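Local coordinates for long form salivary protein D7L1 (Culex quinquefasciatus, PDB 6V4C) that binds and sequesters adenine nucleotides, ADP and ATP most tightly, so inhibiting platelet aggregation and haemostasis while the female mosquito feeds on blood, at residues Met6-Glu15 with Tyr126-Tyr137. Residues are numbered along the deposited sequence; the frame is centred on the assembly and turned at random. Where two conformers were deposited one is given.
With ADP (adenosine-5'-diphosphate), chain B.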
ATOM      1  N   MET A   6       8.638  -7.306  -5.610  1.00 56.60           N
ATOM      2  CA  MET A   6       7.376  -6.979  -4.965  1.00 53.43           C
ATOM      3  C   MET A   6       6.253  -7.797  -5.584  1.00 51.46           C
ATOM      4  O   MET A   6       6.209  -7.985  -6.806  1.00 47.66           O
ATOM      5  CB  MET A   6       7.063  -5.490  -5.128  1.00 54.64           C
ATOM      6  CG  MET A   6       8.256  -4.581  -4.897  1.00 57.53           C
ATOM      7  SD  MET A   6       7.878  -2.845  -5.196  1.00 61.70           S
ATOM      8  CE  MET A   6       6.819  -2.484  -3.799  1.00 60.86           C
ATOM      9  N   ASP A   7       5.350  -8.279  -4.736  1.00 51.03           N
ATOM     10  CA  ASP A   7       4.173  -9.010  -5.187  1.00 48.33           C
ATOM     11  C   ASP A   7       3.115  -8.019  -5.674  1.00 45.56           C
ATOM     12  O   ASP A   7       3.278  -6.805  -5.516  1.00 47.20           O
ATOM     13  CB  ASP A   7       3.724  -9.983  -4.088  1.00 45.11           C
ATOM     14  CG  ASP A   7       3.073  -9.301  -2.886  1.00 44.35           C
ATOM     15  OD1 ASP A   7       2.476  -8.215  -3.018  1.00 45.41           O
ATOM     16  OD2 ASP A   7       3.151  -9.883  -1.783  1.00 45.86           O
ATOM     17  N   PRO A   8       2.023  -8.491  -6.290  1.00 43.46           N
ATOM     18  CA  PRO A   8       1.051  -7.533  -6.846  1.00 43.61           C
ATOM     19  C   PRO A   8       0.382  -6.656  -5.802  1.00 43.25           C
ATOM     20  O   PRO A   8      -0.007  -5.526  -6.124  1.00 42.26           O
ATOM     21  CB  PRO A   8       0.032  -8.427  -7.574  1.00 40.63           C
ATOM     22  CG  PRO A   8       0.703  -9.739  -7.741  1.00 40.78           C
ATOM     23  CD  PRO A   8       1.605  -9.881  -6.554  1.00 40.71           C
ATOM     24  N   GLU A   9       0.227  -7.142  -4.565  1.00 36.57           N
ATOM     25  CA  GLU A   9      -0.362  -6.318  -3.510  1.00 37.91           C
ATOM     26  C   GLU A   9       0.573  -5.183  -3.111  1.00 40.82           C
ATOM     27  O   GLU A   9       0.128  -4.047  -2.902  1.00 40.68           O
ATOM     28  CB  GLU A   9      -0.711  -7.186  -2.295  1.00 33.85           C
ATOM     29  CG  GLU A   9      -1.393  -6.438  -1.141  1.00 35.66           C
ATOM     30  CD  GLU A   9      -0.409  -5.821  -0.151  1.00 39.62           C
ATOM     31  OE1 GLU A   9       0.796  -6.156  -0.202  1.00 39.87           O
ATOM     32  OE2 GLU A   9      -0.847  -5.001   0.682  1.00 39.47           O
ATOM     33  N   GLU A  10       1.843  -5.476  -2.980  1.00 38.73           N
ATOM     34  CA  GLU A  10       2.858  -4.451  -2.728  1.00 40.48           C
ATOM     35  C   GLU A  10       2.908  -3.403  -3.830  1.00 41.23           C
ATOM     36  O   GLU A  10       2.925  -2.346  -3.535  1.00 45.99           O
ATOM     37  CB  GLU A  10       4.208  -5.046  -2.520  1.00 61.76           C
ATOM     38  CG  GLU A  10       4.298  -5.988  -1.426  1.00 60.42           C
ATOM     39  CD  GLU A  10       5.621  -6.658  -1.281  1.00 61.37           C
ATOM     40  OE1 GLU A  10       5.920  -7.450  -1.978  1.00 61.59           O
ATOM     41  OE2 GLU A  10       6.281  -6.318  -0.476  1.00 61.94           O
ATOM     42  N   VAL A  11       2.849  -3.765  -5.085  1.00 44.75           N
ATOM     43  CA  VAL A  11       2.895  -2.727  -6.122  1.00 44.41           C
ATOM     44  C   VAL A  11       1.643  -1.917  -6.115  1.00 44.67           C
ATOM     45  O   VAL A  11       1.729  -0.841  -6.181  1.00 44.39           O
ATOM     46  CB  VAL A  11       3.192  -3.323  -7.480  1.00 46.94           C
ATOM     47  CG1 VAL A  11       3.195  -2.286  -8.521  1.00 46.95           C
ATOM     48  CG2 VAL A  11       4.388  -4.186  -7.474  1.00 45.92           C
ATOM     49  N   ALA A  12       0.498  -2.559  -5.935  1.00 45.32           N
ATOM     50  CA  ALA A  12      -0.755  -1.811  -5.908  1.00 41.58           C
ATOM     51  C   ALA A  12      -0.801  -0.850  -4.727  1.00 42.95           C
ATOM     52  O   ALA A  12      -1.296   0.278  -4.853  1.00 42.37           O
ATOM     53  CB  ALA A  12      -1.943  -2.772  -5.880  1.00 41.12           C
ATOM     54  N   PHE A  13      -0.285  -1.274  -3.571  1.00 40.44           N
ATOM     55  CA  PHE A  13      -0.210  -0.372  -2.426  1.00 40.69           C
ATOM     56  C   PHE A  13       0.652   0.846  -2.738  1.00 43.48           C
ATOM     57  O   PHE A  13       0.264   1.985  -2.444  1.00 43.01           O
ATOM     58  CB  PHE A  13       0.338  -1.110  -1.204  1.00 41.54           C
ATOM     59  CG  PHE A  13       0.322  -0.286   0.060  1.00 42.45           C
ATOM     60  CD1 PHE A  13       1.392   0.535   0.390  1.00 44.19           C
ATOM     61  CD2 PHE A  13      -0.767  -0.336   0.917  1.00 40.05           C
ATOM     62  CE1 PHE A  13       1.373   1.292   1.546  1.00 46.12           C
ATOM     63  CE2 PHE A  13      -0.790   0.417   2.077  1.00 40.79           C
ATOM     64  CZ  PHE A  13       0.281   1.231   2.391  1.00 43.19           C
ATOM     65  N   GLU A  14       1.827   0.631  -3.330  1.00 45.20           N
ATOM     66  CA  GLU A  14       2.725   1.748  -3.598  1.00 49.42           C
ATOM     67  C   GLU A  14       2.186   2.647  -4.705  1.00 49.10           C
ATOM     68  O   GLU A  14       2.310   3.874  -4.628  1.00 48.54           O
ATOM     69  CB  GLU A  14       4.126   1.239  -3.933  1.00 50.18           C
ATOM     70  CG  GLU A  14       4.775   0.423  -2.817  1.00 51.07           C
ATOM     71  CD  GLU A  14       5.039   1.232  -1.555  1.00 52.97           C
ATOM     72  OE1 GLU A  14       5.125   2.477  -1.638  1.00 53.40           O
ATOM     73  OE2 GLU A  14       5.164   0.616  -0.476  1.00 51.04           O
ATOM     74  N   GLU A  15       1.582   2.057  -5.740  1.00 50.41           N
ATOM     75  CA  GLU A  15       1.010   2.862  -6.816  1.00 50.49           C
ATOM     76  C   GLU A  15      -0.084   3.783  -6.291  1.00 48.94           C
ATOM     77  O   GLU A  15      -0.114   4.976  -6.615  1.00 49.09           O
ATOM     78  CB  GLU A  15       0.455   1.962  -7.923  1.00 50.55           C
ATOM     79  CG  GLU A  15      -0.176   2.745  -9.074  1.00 50.20           C
ATOM     80  CD  GLU A  15      -1.057   1.888  -9.969  1.00 54.99           C
ATOM     81  OE1 GLU A  15      -0.684   1.664 -11.143  1.00 54.42           O
ATOM     82  OE2 GLU A  15      -2.120   1.436  -9.494  1.00 48.69           O
ATOM     83  N   TYR A 126       5.491  -5.516 -13.437  1.00 51.75           N
ATOM     84  CA  TYR A 126       5.221  -5.036 -12.089  1.00 54.04           C
ATOM     85  C   TYR A 126       3.837  -5.435 -11.585  1.00 52.26           C
ATOM     86  O   TYR A 126       3.316  -4.815 -10.653  1.00 47.34           O
ATOM     87  CB  TYR A 126       5.477  -3.534 -11.985  1.00 48.67           C
ATOM     88  CG  TYR A 126       6.958  -3.227 -11.984  1.00 57.03           C
ATOM     89  CD1 TYR A 126       7.681  -3.199 -13.169  1.00 59.32           C
ATOM     90  CD2 TYR A 126       7.641  -3.004 -10.794  1.00 55.17           C
ATOM     91  CE1 TYR A 126       9.040  -2.939 -13.172  1.00 63.31           C
ATOM     92  CE2 TYR A 126       9.000  -2.742 -10.786  1.00 59.59           C
ATOM     93  CZ  TYR A 126       9.693  -2.710 -11.978  1.00 64.00           C
ATOM     94  OH  TYR A 126      11.045  -2.451 -11.979  1.00 66.30           O
ATOM     95  N   LEU A 127       3.236  -6.461 -12.189  1.00 47.92           N
ATOM     96  CA  LEU A 127       2.078  -7.152 -11.625  1.00 47.96           C
ATOM     97  C   LEU A 127       0.874  -6.232 -11.436  1.00 43.90           C
ATOM     98  O   LEU A 127       0.032  -6.467 -10.567  1.00 44.37           O
ATOM     99  CB  LEU A 127       2.440  -7.879 -10.324  1.00 45.47           C
ATOM    100  CG  LEU A 127       3.808  -8.568 -10.336  1.00 46.26           C
ATOM    101  CD1 LEU A 127       4.093  -9.291  -9.029  1.00 43.05           C
ATOM    102  CD2 LEU A 127       3.937  -9.519 -11.521  1.00 45.71           C
ATOM    103  N   LEU A 128       0.786  -5.171 -12.238  1.00 49.43           N
ATOM    104  CA  LEU A 128      -0.389  -4.311 -12.236  1.00 47.94           C
ATOM    105  C   LEU A 128      -1.399  -4.688 -13.309  1.00 49.18           C
ATOM    106  O   LEU A 128      -2.562  -4.279 -13.219  1.00 50.15           O
ATOM    107  CB  LEU A 128       0.020  -2.846 -12.396  1.00 49.76           C
ATOM    108  CG  LEU A 128       0.793  -2.250 -11.215  1.00 48.86           C
ATOM    109  CD1 LEU A 128       1.318  -0.871 -11.562  1.00 48.31           C
ATOM    110  CD2 LEU A 128      -0.091  -2.187  -9.976  1.00 47.39           C
ATOM    111  N   ASP A 129      -0.979  -5.449 -14.317  1.00 49.72           N
ATOM    112  CA  ASP A 129      -1.904  -5.976 -15.311  1.00 50.50           C
ATOM    113  C   ASP A 129      -2.922  -6.883 -14.629  1.00 47.70           C
ATOM    114  O   ASP A 129      -2.559  -7.734 -13.814  1.00 46.27           O
ATOM    115  CB  ASP A 129      -1.117  -6.760 -16.357  1.00 50.63           C
ATOM    116  CG  ASP A 129      -2.005  -7.411 -17.386  1.00 55.82           C
ATOM    117  OD1 ASP A 129      -2.358  -6.739 -18.379  1.00 59.38           O
ATOM    118  OD2 ASP A 129      -2.350  -8.597 -17.201  1.00 51.14           O
ATOM    119  N   SER A 130      -4.201  -6.701 -14.977  0.63 46.55           N
ATOM    120  CA  SER A 130      -5.273  -7.375 -14.250  0.63 46.24           C
ATOM    121  C   SER A 130      -5.148  -8.893 -14.326  0.63 45.99           C
ATOM    122  O   SER A 130      -5.365  -9.590 -13.328  0.63 44.21           O
ATOM    123  CB  SER A 130      -6.637  -6.917 -14.769  0.63 47.95           C
ATOM    124  OG  SER A 130      -6.808  -7.277 -16.125  0.63 48.38           O
ATOM    125  N   SER A 131      -4.798  -9.426 -15.501  1.00 48.86           N
ATOM    126  CA  SER A 131      -4.704 -10.877 -15.647  1.00 50.85           C
ATOM    127  C   SER A 131      -3.501 -11.443 -14.901  1.00 50.10           C
ATOM    128  O   SER A 131      -3.603 -12.499 -14.265  1.00 48.27           O
ATOM    129  CB  SER A 131      -4.663 -11.262 -17.125  1.00 52.67           C
ATOM    130  OG  SER A 131      -5.884 -10.933 -17.756  1.00 54.18           O
ATOM    131  N   VAL A 132      -2.355 -10.768 -14.975  1.00 47.63           N
ATOM    132  CA  VAL A 132      -1.179 -11.223 -14.237  1.00 47.42           C
ATOM    133  C   VAL A 132      -1.446 -11.167 -12.738  1.00 43.41           C
ATOM    134  O   VAL A 132      -1.188 -12.128 -12.003  1.00 42.11           O
ATOM    135  CB  VAL A 132       0.060 -10.399 -14.628  1.00 48.96           C
ATOM    136  CG1 VAL A 132       1.238 -10.751 -13.727  1.00 49.10           C
ATOM    137  CG2 VAL A 132       0.413 -10.634 -16.084  1.00 51.01           C
ATOM    138  N   ARG A 133      -1.961 -10.091 -12.254  1.00 43.69           N
ATOM    139  CA  ARG A 133      -2.267  -9.871 -10.824  1.00 44.27           C
ATOM    140  C   ARG A 133      -3.207 -10.944 -10.303  1.00 43.07           C
ATOM    141  O   ARG A 133      -2.894 -11.547  -9.423  1.00 40.21           O
ATOM    142  CB  ARG A 133      -2.853  -8.491 -10.690  1.00 42.38           C
ATOM    143  CG  ARG A 133      -3.340  -8.083  -9.329  1.00 42.71           C
ATOM    144  CD  ARG A 133      -4.203  -6.879  -9.274  1.00 42.07           C
ATOM    145  NE  ARG A 133      -5.451  -7.151  -9.846  1.00 48.26           N
ATOM    146  CZ  ARG A 133      -6.185  -6.351 -10.504  1.00 49.29           C
ATOM    147  NH1 ARG A 133      -5.845  -5.120 -10.674  1.00 49.15           N
ATOM    148  NH2 ARG A 133      -7.292  -6.778 -10.984  1.00 50.31           N
ATOM    149  N   ASP A 134      -4.293 -11.137 -11.008  1.00 42.68           N
ATOM    150  CA  ASP A 134      -5.311 -12.045 -10.491  1.00 43.22           C
ATOM    151  C   ASP A 134      -4.844 -13.493 -10.505  1.00 42.64           C
ATOM    152  O   ASP A 134      -5.182 -14.257  -9.594  1.00 40.14           O
ATOM    153  CB  ASP A 134      -6.620 -11.866 -11.262  1.00 43.36           C
ATOM    154  CG  ASP A 134      -7.299 -10.548 -10.944  1.00 50.97           C
ATOM    155  OD1 ASP A 134      -7.000  -9.969  -9.873  1.00 47.04           O
ATOM    156  OD2 ASP A 134      -8.127 -10.087 -11.757  1.00 52.30           O
ATOM    157  N   ALA A 135      -4.073 -13.891 -11.521  1.00 38.47           N
ATOM    158  CA  ALA A 135      -3.536 -15.248 -11.547  1.00 39.33           C
ATOM    159  C   ALA A 135      -2.593 -15.484 -10.374  1.00 38.36           C
ATOM    160  O   ALA A 135      -2.626 -16.547  -9.741  1.00 38.15           O
ATOM    161  CB  ALA A 135      -2.827 -15.507 -12.876  1.00 41.59           C
ATOM    162  N   ILE A 136      -1.756 -14.496 -10.058  1.00 39.87           N
ATOM    163  CA  ILE A 136      -0.844 -14.630  -8.924  1.00 39.57           C
ATOM    164  C   ILE A 136      -1.620 -14.744  -7.616  1.00 40.24           C
ATOM    165  O   ILE A 136      -1.304 -15.585  -6.764  1.00 38.97           O
ATOM    166  CB  ILE A 136       0.172 -13.474  -8.914  1.00 40.03           C
ATOM    167  CG1 ILE A 136       1.103 -13.587 -10.124  1.00 45.08           C
ATOM    168  CG2 ILE A 136       0.957 -13.448  -7.601  1.00 39.01           C
ATOM    169  CD1 ILE A 136       2.018 -12.396 -10.307  1.00 48.18           C
ATOM    170  N   TYR A 137      -2.653 -13.913  -7.441  1.00 40.35           N
ATOM    171  CA  TYR A 137      -3.484 -14.005  -6.243  1.00 38.40           C
ATOM    172  C   TYR A 137      -4.094 -15.395  -6.108  1.00 37.39           C
ATOM    173  O   TYR A 137      -4.087 -15.985  -5.021  1.00 36.75           O
ATOM    174  CB  TYR A 137      -4.592 -12.951  -6.277  1.00 37.25           C
ATOM    175  CG  TYR A 137      -4.145 -11.522  -6.056  1.00 38.58           C
ATOM    176  CD1 TYR A 137      -2.904 -11.229  -5.500  1.00 36.47           C
ATOM    177  CD2 TYR A 137      -4.976 -10.464  -6.397  1.00 37.81           C
ATOM    178  CE1 TYR A 137      -2.502  -9.914  -5.301  1.00 35.55           C
ATOM    179  CE2 TYR A 137      -4.587  -9.155  -6.201  1.00 35.48           C
ATOM    180  CZ  TYR A 137      -3.350  -8.884  -5.655  1.00 37.61           C
ATOM    181  OH  TYR A 137      -2.978  -7.575  -5.465  1.00 36.87           O
TER
HETATM  182  PB  ADP B 301      -9.463  -3.933 -12.347  1.00101.52           P
HETATM  183  O1B ADP B 301      -9.961  -5.144 -12.774  1.00 91.20           O
HETATM  184  O2B ADP B 301     -10.074  -2.808 -12.946  1.00 96.22           O
HETATM  185  O3B ADP B 301      -8.100  -3.869 -12.479  1.00 68.12           O
HETATM  186  PA  ADP B 301     -10.910  -2.564 -10.229  1.00 79.03           P
HETATM  187  O1A ADP B 301     -12.352  -2.861  -9.982  1.00 84.75           O
HETATM  188  O2A ADP B 301     -10.795  -1.403 -11.029  1.00 83.86           O
HETATM  189  O3A ADP B 301     -10.153  -3.721 -10.918  1.00 90.78           O
HETATM  190  O5' ADP B 301      -9.855  -2.500  -9.131  1.00 65.88           O
HETATM  191  C5' ADP B 301      -8.480  -2.350  -9.406  1.00 50.69           C
HETATM  192  C4' ADP B 301      -7.727  -1.782  -8.225  1.00 45.00           C
HETATM  193  O4' ADP B 301      -7.340  -2.785  -7.320  1.00 38.50           O
HETATM  194  C3' ADP B 301      -6.362  -1.186  -8.481  1.00 46.23           C
HETATM  195  O3' ADP B 301      -6.426   0.139  -8.894  1.00 47.88           O
HETATM  196  C2' ADP B 301      -5.574  -1.389  -7.190  1.00 42.59           C
HETATM  197  O2' ADP B 301      -5.517  -0.229  -6.477  1.00 44.13           O
HETATM  198  C1' ADP B 301      -6.463  -2.292  -6.399  1.00 41.77           C
HETATM  199  N9  ADP B 301      -5.811  -3.404  -5.783  1.00 34.48           N
HETATM  200  C8  ADP B 301      -5.084  -4.304  -6.418  1.00 34.32           C
HETATM  201  N7  ADP B 301      -4.641  -5.232  -5.676  1.00 35.00           N
HETATM  202  C5  ADP B 301      -5.090  -4.935  -4.447  1.00 34.60           C
HETATM  203  C6  ADP B 301      -4.960  -5.545  -3.205  1.00 29.09           C
HETATM  204  N6  ADP B 301      -4.294  -6.624  -2.980  1.00 30.55           N
HETATM  205  N1  ADP B 301      -5.534  -4.978  -2.173  1.00 34.69           N
HETATM  206  C2  ADP B 301      -6.192  -3.876  -2.354  1.00 34.44           C
HETATM  207  N3  ADP B 301      -6.394  -3.238  -3.450  1.00 33.62           N
HETATM  208  C4  ADP B 301      -5.826  -3.803  -4.491  1.00 34.58           C
HETATM  209  O   HOH W   1      -1.435  -5.079  -8.536  1.00 40.61           O
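The ring of Y137 turns an edge to E9 N and to ADP N7, both in its plane, while P8 CB comes in obliquely, 3.7 Å from Y137 CE1, and the carbonyl oxygen of R133 sits over one face near the rim. Its hydroxyl donates to ADP N7 (OH to N7, 2.9 Å). The second flat group, the R133 guanidinium, has S130 CA above one face; D134 OD1 and the beta phosphate occupy its edge. NE donates to D134 OD1 exactly in the guanidinium plane but from above the carboxylate plane, a salt bridge that, with the phosphate bond, should limit rotation of the group, and NH1 donates to ADP O3B at 3.1 Å (159°). With CG anti to the backbone N (chi1 176°), the R133 chain first passes P8 CB, then bends at chi3 toward the diphosphate. The site illustrates how a nucleotide can be held where secondary elements converge: helix 8-15, opened by a D7/E10 capping box, packs against the segment that runs from a Schellman motif at L127 into helix 130-137, and K144, Y266 and S267 add further hydrogen bonds to the ADP. Behind the nucleotide the packing is largely apolar, with carbonyl and carboxylate oxygens at its margins. P8 is wedged among L127, I136 and Y137, its CD 3.6 Å from L127 CD1 and its CG 3.7 Å from I136 CG2. Farther along the helix, V11 CG1 lies 3.3 Å from Y126 O and 3.6 Å from L128 CD2, and L128 CD1 lies against E15, whose OE1 is hydrogen-bonded to W36. One water donates to both P8 O and L127 O, bridging the two backbones.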